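Local coordinates for protein interferon gamma receptor 1 (Gallus gallus, PDB 4EQ3) that probably binds interferon gamma as the ligand-binding chain of a cell-surface cytokine receptor, through the extracellular two-domain part present here, at residues Asn74-Ser79 / Phe101-His106; Asn23-Leu28 / Asp68-Ile73. All coordinates share one frame; numbering follows the deposited sequence.

Contact 1: residues Asn74-Ser79 / Phe101-His106; sequences NEIFHS and FVLQKH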
loop_
_atom_site.group_PDB
_atom_site.type_symbol
_atom_site.label_atom_id
_atom_site.label_comp_id
_atom_site.label_asym_id
_atom_site.label_seq_id
_atom_site.Cartn_x
_atom_site.Cartn_y
_atom_site.Cartn_z
ATOM N N ASN A 74 -10.949 -1.034 7.636
ATOM C CA ASN A 74 -11.406 0.320 7.363
ATOM C C ASN A 74 -11.018 1.271 8.483
ATOM O O ASN A 74 -11.681 2.283 8.725
ATOM C CB ASN A 74 -12.909 0.339 7.118
ATOM C CG ASN A 74 -13.661 -0.515 8.101
ATOM O OD1 ASN A 74 -13.660 -0.242 9.302
ATOM N ND2 ASN A 74 -14.311 -1.565 7.601
ATOM N N GLU A 75 -9.935 0.917 9.161
ATOM C CA GLU A 75 -9.333 1.754 10.186
ATOM C C GLU A 75 -7.844 1.714 9.907
ATOM O O GLU A 75 -7.287 0.640 9.692
ATOM C CB GLU A 75 -9.608 1.176 11.577
ATOM C CG GLU A 75 -11.080 1.167 11.984
ATOM C CD GLU A 75 -11.615 2.563 12.256
ATOM O OE1 GLU A 75 -10.797 3.489 12.437
ATOM O OE2 GLU A 75 -12.853 2.733 12.282
ATOM N N ILE A 76 -7.195 2.870 9.891
ATOM C CA ILE A 76 -5.762 2.899 9.620
ATOM C C ILE A 76 -4.930 2.898 10.910
ATOM O O ILE A 76 -3.791 2.434 10.919
ATOM C CB ILE A 76 -5.373 4.105 8.723
ATOM C CG1 ILE A 76 -4.089 3.810 7.934
ATOM C CG2 ILE A 76 -5.246 5.385 9.546
ATOM C CD1 ILE A 76 -3.871 4.756 6.733
ATOM N N PHE A 77 -5.512 3.396 11.999
ATOM C CA PHE A 77 -4.774 3.560 13.260
ATOM C C PHE A 77 -5.061 2.492 14.307
ATOM O O PHE A 77 -4.210 2.202 15.151
ATOM C CB PHE A 77 -4.988 4.965 13.837
ATOM C CG PHE A 77 -4.470 6.059 12.947
ATOM C CD1 PHE A 77 -3.117 6.154 12.669
ATOM C CD2 PHE A 77 -5.328 6.982 12.381
ATOM C CE1 PHE A 77 -2.626 7.151 11.841
ATOM C CE2 PHE A 77 -4.843 7.982 11.544
ATOM C CZ PHE A 77 -3.491 8.063 11.282
ATOM N N HIS A 78 -6.242 1.893 14.260
ATOM C CA HIS A 78 -6.575 0.868 15.246
ATOM C C HIS A 78 -6.097 -0.506 14.787
ATOM O O HIS A 78 -5.759 -0.689 13.618
ATOM C CB HIS A 78 -8.072 0.844 15.528
ATOM C CG HIS A 78 -8.608 2.137 16.056
ATOM N ND1 HIS A 78 -8.225 2.657 17.273
ATOM C CD2 HIS A 78 -9.500 3.013 15.535
ATOM C CE1 HIS A 78 -8.858 3.799 17.478
ATOM N NE2 HIS A 78 -9.640 4.034 16.441
ATOM N N SER A 79 -6.077 -1.460 15.716
ATOM C CA SER A 79 -5.506 -2.783 15.484
ATOM C C SER A 79 -6.527 -3.797 14.960
ATOM O O SER A 79 -7.737 -3.665 15.173
ATOM C CB SER A 79 -4.871 -3.322 16.776
ATOM O OG SER A 79 -3.832 -2.480 17.245
ATOM N N PHE A 101 -2.015 -6.409 13.733
ATOM C CA PHE A 101 -1.856 -5.672 12.487
ATOM C C PHE A 101 -2.432 -4.275 12.603
ATOM O O PHE A 101 -3.594 -4.096 12.974
ATOM C CB PHE A 101 -2.485 -6.414 11.302
ATOM C CG PHE A 101 -2.469 -5.620 10.013
ATOM C CD1 PHE A 101 -1.368 -5.665 9.164
ATOM C CD2 PHE A 101 -3.545 -4.825 9.658
ATOM C CE1 PHE A 101 -1.352 -4.931 7.974
ATOM C CE2 PHE A 101 -3.538 -4.092 8.473
ATOM C CZ PHE A 101 -2.441 -4.141 7.633
ATOM N N VAL A 102 -1.598 -3.296 12.275
ATOM C CA VAL A 102 -1.995 -1.903 12.231
ATOM C C VAL A 102 -1.568 -1.312 10.897
ATOM O O VAL A 102 -0.378 -1.257 10.594
ATOM C CB VAL A 102 -1.325 -1.113 13.357
ATOM C CG1 VAL A 102 -1.817 0.308 13.343
ATOM C CG2 VAL A 102 -1.608 -1.777 14.700
ATOM N N LEU A 103 -2.537 -0.881 10.098
ATOM C CA LEU A 103 -2.254 -0.415 8.742
ATOM C C LEU A 103 -1.211 0.696 8.699
ATOM O O LEU A 103 -0.311 0.666 7.869
ATOM C CB LEU A 103 -3.537 0.019 8.028
ATOM C CG LEU A 103 -3.382 0.396 6.548
ATOM C CD1 LEU A 103 -2.891 -0.790 5.726
ATOM C CD2 LEU A 103 -4.701 0.919 5.999
ATOM N N GLN A 104 -1.323 1.662 9.605
ATOM C CA GLN A 104 -0.384 2.780 9.666
ATOM C C GLN A 104 1.047 2.323 9.936
ATOM O O GLN A 104 2.009 2.955 9.492
ATOM C CB GLN A 104 -0.815 3.779 10.757
ATOM C CG GLN A 104 0.169 4.917 11.009
ATOM C CD GLN A 104 1.216 4.570 12.048
ATOM O OE1 GLN A 104 0.904 4.002 13.094
ATOM N NE2 GLN A 104 2.464 4.913 11.768
ATOM N N LYS A 105 1.183 1.232 10.682
ATOM C CA LYS A 105 2.495 0.731 11.063
ATOM C C LYS A 105 2.997 -0.276 10.051
ATOM O O LYS A 105 4.157 -0.248 9.657
ATOM C CB LYS A 105 2.443 0.063 12.438
ATOM C CG LYS A 105 2.104 1.005 13.580
ATOM C CD LYS A 105 1.887 0.228 14.877
ATOM C CE LYS A 105 3.092 -0.641 15.237
ATOM N NZ LYS A 105 2.846 -1.443 16.480
ATOM N N HIS A 106 2.119 -1.178 9.642
ATOM C CA HIS A 106 2.550 -2.317 8.852
ATOM C C HIS A 106 2.290 -2.192 7.360
ATOM O O HIS A 106 2.892 -2.906 6.566
ATOM C CB HIS A 106 1.910 -3.592 9.404
ATOM C CG HIS A 106 2.159 -3.793 10.865
ATOM N ND1 HIS A 106 3.427 -3.818 11.404
ATOM C CD2 HIS A 106 1.307 -3.979 11.902
ATOM C CE1 HIS A 106 3.346 -4.009 12.709
ATOM N NE2 HIS A 106 2.069 -4.111 13.036
HETATM O O HOH W 1 -5.209 -1.050 10.997
HETATM O O HOH W 2 -1.543 3.469 15.094
#
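Gln104, in the first turn of helix 103-106, lies against Ile76 and Phe77 of the loop that leads into strand 81-88. Its backbone N donates to Ile76 O at 2.9 Å, and the bond lies in the carbonyl plane. CB sits 3.3 Å from the same Ile76 O. CG, anti to the backbone N (chi1 174°), then reaches the Phe77 ring and approaches CE1 obliquely at 3.7 Å. The chain bends at chi2 (-89°), which places CD. At the tip, OE1 is joined by a water to Phe77 O, while NE2 donates to Leu200 O in the second domain. A second water takes the Leu103 N-H at 2.8 Å and donates to both Glu75 O and His78 O, so the loop's carbonyls are tied to the helix start, where Val102 is the N-cap residue. The apolar part is Ile76 CG1 on Leu103 CD2, 3.5 Å apart. Val102 CG2 is a methyl lying beside the Ser79 hydroxyl, which bonds to Glu100. The short helix follows strand 91-97 at the junction of the two fibronectin type III-like domains: Leu103 also meets Ser21 of strand 17-22, and Ile76 and Gln104 touch Ile201 of strand 201-213.

Contact 2: residues Asn23-Leu28 / Asp68-Ile73; sequences NFRTVL and DLSEEI
Thr26 O accepts from Leu69 N at 2.8 Å, just past Asp68, whose OD1 lies close to the same oxygen without bonding to it. Thr26, the residue most covered here, has its backbone N bound as well, donating to Ser70 OG at 2.9 Å with an angle of 155° at the hydrogen. Its methyl CG2, anti to the backbone N, meets Ile73 CD1 at 3.7 Å, the two side chains crossing at about a right angle, while OG1 bonds to Ser21 OG on strand 17-22. Val27 and Asp68 form a non-hydrogen-bonded antiparallel pair where strand 66-68 ends beside strand 25-31, in the three-stranded sheet of the N-terminal fibronectin type III-like domain. There Asp68 closes an Asx turn: OD1 takes Ser70 N from above the carboxylate plane at 3.0 Å, and Ser70 OG at 2.7 Å through its syn lone pair. Ser70 OG therefore gives its proton to Asp68 and receives the Thr26 N-H. The other carboxylate oxygen, OD2, uses its syn lone pair for a salt bridge with Arg25 NH2 at 3.0 Å, the guanidinium presenting its edge with its plane turned 47° from the carboxylate. Both oxygens of Asp68 are thus engaged, which would fix the rotation of the group. Leu69 CD1 lies 3.6 Å from Leu28 CB, with Leu69 on Phe82 and Leu28 on Ile84, both of strand 81-88.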
loop_
_atom_site.group_PDB
_atom_site.type_symbol
_atom_site.label_atom_id
_atom_site.label_comp_id
_atom_site.label_asym_id
_atom_site.label_seq_id
_atom_site.Cartn_x
_atom_site.Cartn_y
_atom_site.Cartn_z
ATOM N N ASN A 23 -0.010 -0.545 -0.674
ATOM C CA ASN A 23 -0.882 0.317 -1.461
ATOM C C ASN A 23 -2.341 0.049 -1.140
ATOM O O ASN A 23 -3.212 0.169 -2.002
ATOM C CB ASN A 23 -0.622 0.124 -2.948
ATOM C CG ASN A 23 0.736 0.634 -3.369
ATOM O OD1 ASN A 23 1.287 0.208 -4.392
ATOM N ND2 ASN A 23 1.288 1.548 -2.586
ATOM N N PHE A 24 -2.593 -0.319 0.114
ATOM C CA PHE A 24 -3.949 -0.516 0.615
ATOM C C PHE A 24 -4.594 -1.798 0.117
ATOM O O PHE A 24 -5.779 -2.028 0.338
ATOM C CB PHE A 24 -4.815 0.704 0.304
ATOM C CG PHE A 24 -4.321 1.958 0.963
ATOM C CD1 PHE A 24 -4.563 2.185 2.311
ATOM C CD2 PHE A 24 -3.596 2.897 0.249
ATOM C CE1 PHE A 24 -4.102 3.344 2.928
ATOM C CE2 PHE A 24 -3.128 4.049 0.858
ATOM C CZ PHE A 24 -3.383 4.276 2.196
ATOM N N ARG A 25 -3.805 -2.627 -0.560
ATOM C CA ARG A 25 -4.204 -4.003 -0.824
ATOM C C ARG A 25 -3.610 -4.869 0.280
ATOM O O ARG A 25 -2.391 -5.010 0.390
ATOM C CB ARG A 25 -3.723 -4.471 -2.204
ATOM C CG ARG A 25 -4.199 -5.869 -2.602
ATOM C CD ARG A 25 -5.704 -5.929 -2.946
ATOM N NE ARG A 25 -6.036 -5.285 -4.218
ATOM C CZ ARG A 25 -7.184 -5.462 -4.877
ATOM N NH1 ARG A 25 -7.398 -4.835 -6.027
ATOM N NH2 ARG A 25 -8.120 -6.270 -4.396
ATOM N N THR A 26 -4.472 -5.434 1.112
ATOM C CA THR A 26 -4.001 -6.263 2.205
ATOM C C THR A 26 -4.386 -7.711 1.999
ATOM O O THR A 26 -5.564 -8.034 1.822
ATOM C CB THR A 26 -4.558 -5.786 3.556
ATOM O OG1 THR A 26 -4.230 -4.408 3.737
ATOM C CG2 THR A 26 -3.966 -6.600 4.687
ATOM N N VAL A 27 -3.394 -8.586 2.053
ATOM C CA VAL A 27 -3.649 -10.003 1.856
ATOM C C VAL A 27 -2.989 -10.858 2.923
ATOM O O VAL A 27 -1.844 -10.620 3.322
ATOM C CB VAL A 27 -3.218 -10.478 0.450
ATOM C CG1 VAL A 27 -3.799 -11.850 0.170
ATOM C CG2 VAL A 27 -3.684 -9.499 -0.604
ATOM N N LEU A 28 -3.740 -11.850 3.390
ATOM C CA LEU A 28 -3.276 -12.777 4.407
ATOM C C LEU A 28 -2.852 -14.064 3.731
ATOM O O LEU A 28 -3.576 -14.594 2.897
ATOM C CB LEU A 28 -4.403 -13.081 5.400
ATOM C CG LEU A 28 -4.168 -14.248 6.360
ATOM C CD1 LEU A 28 -3.103 -13.908 7.408
ATOM C CD2 LEU A 28 -5.475 -14.633 7.049
ATOM N N ASP A 68 -7.967 -12.213 0.720
ATOM C CA ASP A 68 -7.865 -10.772 0.508
ATOM C C ASP A 68 -8.685 -10.077 1.581
ATOM O O ASP A 68 -9.907 -10.228 1.631
ATOM C CB ASP A 68 -8.361 -10.377 -0.899
ATOM C CG ASP A 68 -8.135 -8.892 -1.217
ATOM O OD1 ASP A 68 -7.676 -8.131 -0.342
ATOM O OD2 ASP A 68 -8.411 -8.472 -2.359
ATOM N N LEU A 69 -8.004 -9.323 2.439
ATOM C CA LEU A 69 -8.628 -8.706 3.609
ATOM C C LEU A 69 -8.963 -7.234 3.380
ATOM O O LEU A 69 -9.437 -6.548 4.298
ATOM C CB LEU A 69 -7.700 -8.817 4.824
ATOM C CG LEU A 69 -7.209 -10.202 5.255
ATOM C CD1 LEU A 69 -6.195 -10.070 6.389
ATOM C CD2 LEU A 69 -8.382 -11.063 5.688
ATOM N N SER A 70 -8.718 -6.749 2.165
ATOM C CA SER A 70 -8.829 -5.323 1.873
ATOM C C SER A 70 -10.198 -4.733 2.194
ATOM O O SER A 70 -10.318 -3.530 2.432
ATOM C CB SER A 70 -8.491 -5.044 0.404
ATOM O OG SER A 70 -7.185 -5.484 0.091
ATOM N N GLU A 71 -11.232 -5.567 2.190
ATOM C CA GLU A 71 -12.581 -5.069 2.425
ATOM C C GLU A 71 -12.973 -5.148 3.892
ATOM O O GLU A 71 -14.035 -4.665 4.272
ATOM C CB GLU A 71 -13.595 -5.830 1.576
ATOM C CG GLU A 71 -13.368 -5.701 0.073
ATOM C CD GLU A 71 -13.570 -4.278 -0.441
ATOM O OE1 GLU A 71 -14.719 -3.782 -0.399
ATOM O OE2 GLU A 71 -12.580 -3.662 -0.900
ATOM N N GLU A 72 -12.117 -5.752 4.711
ATOM C CA GLU A 72 -12.392 -5.926 6.135
ATOM C C GLU A 72 -11.688 -4.865 6.962
ATOM O O GLU A 72 -11.927 -4.732 8.161
ATOM C CB GLU A 72 -11.914 -7.302 6.599
ATOM C CG GLU A 72 -12.527 -8.465 5.836
ATOM C CD GLU A 72 -13.977 -8.692 6.215
ATOM O OE1 GLU A 72 -14.351 -8.359 7.368
ATOM O OE2 GLU A 72 -14.736 -9.197 5.361
ATOM N N ILE A 73 -10.801 -4.120 6.321
ATOM C CA ILE A 73 -9.975 -3.156 7.030
ATOM C C ILE A 73 -10.388 -1.749 6.669
ATOM O O ILE A 73 -10.233 -1.313 5.531
ATOM C CB ILE A 73 -8.493 -3.376 6.707
ATOM C CG1 ILE A 73 -8.066 -4.760 7.210
ATOM C CG2 ILE A 73 -7.640 -2.262 7.308
ATOM C CD1 ILE A 73 -6.693 -5.201 6.751
#

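Residues 68-79 run through both contacts, first turning away from strand 25-31 in contact 2 and then passing the start of helix 103-106 in contact 1. Contact 2 is the more buried of the two and joins elements within the N-terminal domain by direct bonds, including a salt bridge on its solvent side, where Arg25 is exposed. Contact 1, only partly buried, has one direct hydrogen bond and relies on two bridging waters. Both reach the domain junction, contact 1 through Ile201 and Leu200, contact 2 through Phe24. Their apolar sides merge: Phe101 packs on Ile73 (CE2 to CD1, 3.8 Å) and on Thr26, while Phe24 meets both Leu103 and Ile76.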